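Local structure of oxaloacetate acetyl hydrolase (Cryphonectria parasitica, 3LYE) at residues A[175-180]-A[195-200]. The protein belongs to the phosphoenolpyruvate phosphomutase family of TIM-barrel enzymes. Sequence-based numbering, arbitrary orientation.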
loop_
_atom_site.group_PDB
_atom_site.type_symbol
_atom_site.label_atom_id
_atom_site.label_comp_id
_atom_site.label_asym_id
_atom_site.label_seq_id
_atom_site.Cartn_x
_atom_site.Cartn_y
_atom_site.Cartn_z
ATOM N N LEU A 175 24.055 -28.797 -6.455
ATOM C CA LEU A 175 23.705 -30.123 -6.950
ATOM C C LEU A 175 24.216 -30.505 -8.318
ATOM O O LEU A 175 24.225 -31.689 -8.658
ATOM C CB LEU A 175 22.183 -30.274 -6.917
ATOM C CG LEU A 175 21.618 -30.106 -5.507
ATOM C CD1 LEU A 175 20.086 -30.268 -5.463
ATOM C CD2 LEU A 175 22.294 -31.103 -4.569
ATOM N N GLY A 176 24.631 -29.530 -9.108
ATOM C CA GLY A 176 25.155 -29.811 -10.426
ATOM C C GLY A 176 24.223 -29.687 -11.600
ATOM O O GLY A 176 23.004 -29.528 -11.469
ATOM N N TYR A 177 24.828 -29.794 -12.770
ATOM C CA TYR A 177 24.128 -29.686 -14.030
ATOM C C TYR A 177 23.041 -30.726 -14.259
ATOM O O TYR A 177 21.913 -30.359 -14.565
ATOM C CB TYR A 177 25.153 -29.662 -15.143
ATOM C CG TYR A 177 24.599 -29.573 -16.527
ATOM C CD1 TYR A 177 24.398 -30.702 -17.265
ATOM C CD2 TYR A 177 24.278 -28.355 -17.096
ATOM C CE1 TYR A 177 23.914 -30.644 -18.530
ATOM C CE2 TYR A 177 23.792 -28.277 -18.380
ATOM C CZ TYR A 177 23.594 -29.439 -19.088
ATOM O OH TYR A 177 23.107 -29.428 -20.368
ATOM N N GLU A 178 23.353 -32.004 -14.084
ATOM C CA GLU A 178 22.364 -33.060 -14.289
ATOM C C GLU A 178 21.106 -32.824 -13.482
ATOM O O GLU A 178 20.014 -32.991 -14.001
ATOM C CB GLU A 178 22.936 -34.442 -13.923
ATOM C CG GLU A 178 23.751 -35.128 -14.987
ATOM C CD GLU A 178 24.134 -36.553 -14.571
ATOM O OE1 GLU A 178 23.217 -37.370 -14.283
ATOM O OE2 GLU A 178 25.354 -36.847 -14.529
ATOM N N GLU A 179 21.259 -32.476 -12.206
ATOM C CA GLU A 179 20.122 -32.217 -11.330
ATOM C C GLU A 179 19.282 -31.072 -11.899
ATOM O O GLU A 179 18.061 -31.152 -11.887
ATOM C CB GLU A 179 20.593 -31.872 -9.924
ATOM C CG GLU A 179 19.498 -31.527 -8.938
ATOM C CD GLU A 179 18.512 -32.649 -8.726
ATOM O OE1 GLU A 179 17.357 -32.394 -8.348
ATOM O OE2 GLU A 179 18.897 -33.807 -8.919
ATOM N N CYS A 180 19.935 -30.033 -12.421
ATOM C CA CYS A 180 19.210 -28.900 -12.987
ATOM C C CYS A 180 18.362 -29.350 -14.145
ATOM O O CYS A 180 17.197 -28.984 -14.235
ATOM C CB CYS A 180 20.161 -27.817 -13.490
ATOM S SG CYS A 180 20.933 -26.880 -12.182
ATOM N N GLY A 195 12.016 -22.798 -19.285
ATOM C CA GLY A 195 12.929 -23.140 -18.226
ATOM C C GLY A 195 14.048 -22.099 -18.107
ATOM O O GLY A 195 14.387 -21.403 -19.070
ATOM N N LEU A 196 14.568 -21.954 -16.898
ATOM C CA LEU A 196 15.651 -21.026 -16.600
ATOM C C LEU A 196 16.640 -21.720 -15.669
ATOM O O LEU A 196 16.331 -22.031 -14.526
ATOM C CB LEU A 196 15.113 -19.743 -15.946
ATOM C CG LEU A 196 16.087 -18.822 -15.194
ATOM C CD1 LEU A 196 17.335 -18.542 -15.966
ATOM C CD2 LEU A 196 15.342 -17.529 -14.814
ATOM N N LEU A 197 17.814 -22.033 -16.213
ATOM C CA LEU A 197 18.895 -22.642 -15.461
ATOM C C LEU A 197 19.718 -21.382 -15.103
ATOM O O LEU A 197 20.342 -20.768 -15.959
ATOM C CB LEU A 197 19.655 -23.660 -16.309
ATOM C CG LEU A 197 20.556 -24.618 -15.522
ATOM C CD1 LEU A 197 20.996 -25.794 -16.366
ATOM C CD2 LEU A 197 21.769 -23.891 -14.948
ATOM N N GLU A 198 19.685 -21.014 -13.839
ATOM C CA GLU A 198 20.391 -19.810 -13.336
ATOM C C GLU A 198 21.852 -20.000 -13.054
ATOM O O GLU A 198 22.286 -21.008 -12.532
ATOM C CB GLU A 198 19.744 -19.379 -12.014
ATOM C CG GLU A 198 20.303 -18.135 -11.308
ATOM C CD GLU A 198 20.076 -16.851 -12.081
ATOM O OE1 GLU A 198 19.116 -16.793 -12.877
ATOM O OE2 GLU A 198 20.863 -15.900 -11.878
ATOM N N GLY A 199 22.630 -19.012 -13.433
ATOM C CA GLY A 199 24.047 -19.061 -13.163
ATOM C C GLY A 199 24.980 -19.978 -13.905
ATOM O O GLY A 199 25.842 -20.615 -13.281
ATOM N N PHE A 200 24.885 -20.011 -15.223
ATOM C CA PHE A 200 25.771 -20.862 -15.990
ATOM C C PHE A 200 27.218 -20.470 -15.674
ATOM O O PHE A 200 27.529 -19.285 -15.448
ATOM C CB PHE A 200 25.555 -20.670 -17.483
ATOM C CG PHE A 200 24.255 -21.218 -17.989
ATOM C CD1 PHE A 200 24.039 -22.574 -18.010
ATOM C CD2 PHE A 200 23.269 -20.387 -18.477
ATOM C CE1 PHE A 200 22.855 -23.105 -18.489
ATOM C CE2 PHE A 200 22.073 -20.910 -18.951
ATOM C CZ PHE A 200 21.872 -22.270 -18.964
#
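Leu197, the last residue of strand 194-197, pushes its side chain into the first turn of helix 177-189, where Cys180 and Tyr177 receive it. The bond from CA to CB is already aimed at the helix. With CG anti to the backbone N (chi1 -164°), the branch point lands against Cys180, 3.8 Å from its CB and 4.1 Å from its SG. From there the two methyls part. CD1 presses on Cys180 CB at 3.6 Å, the shortest approach between 175-180 and 195-200, and also reaches the ring of Tyr177, coming at it obliquely with CD2 of the tyrosine 4.2 Å away. CD2 of Leu197 lies alongside the sulfur instead, 4.2 Å from Cys180 SG. The cysteine thus meets the isobutyl fork with both its side-chain atoms. Its SG sits beside its own backbone N, 3.4 Å from Gly176 O, the carbonyl that also accepts the helical bond from Cys180 N.

No hydrogen bond links the two segments; the contact is apolar, and both Leu197 and Cys180 are buried. On the strand side, the backbone O of Leu197 lies over a face of the Phe200 ring, near its border, 3.4 Å from the ring plane. Here a helix of the outer layer packs on a strand of the inner parallel barrel: helix 177-189 is followed by a short loop and strand 194-197, which runs back beneath the start of the helix. Further along the same helix, Ile181 and Leu184 continue the surface that Leu197 meets, while Tyr177 and Phe200 both reach Gln205 of helix 203-213, the next helix around the barrel.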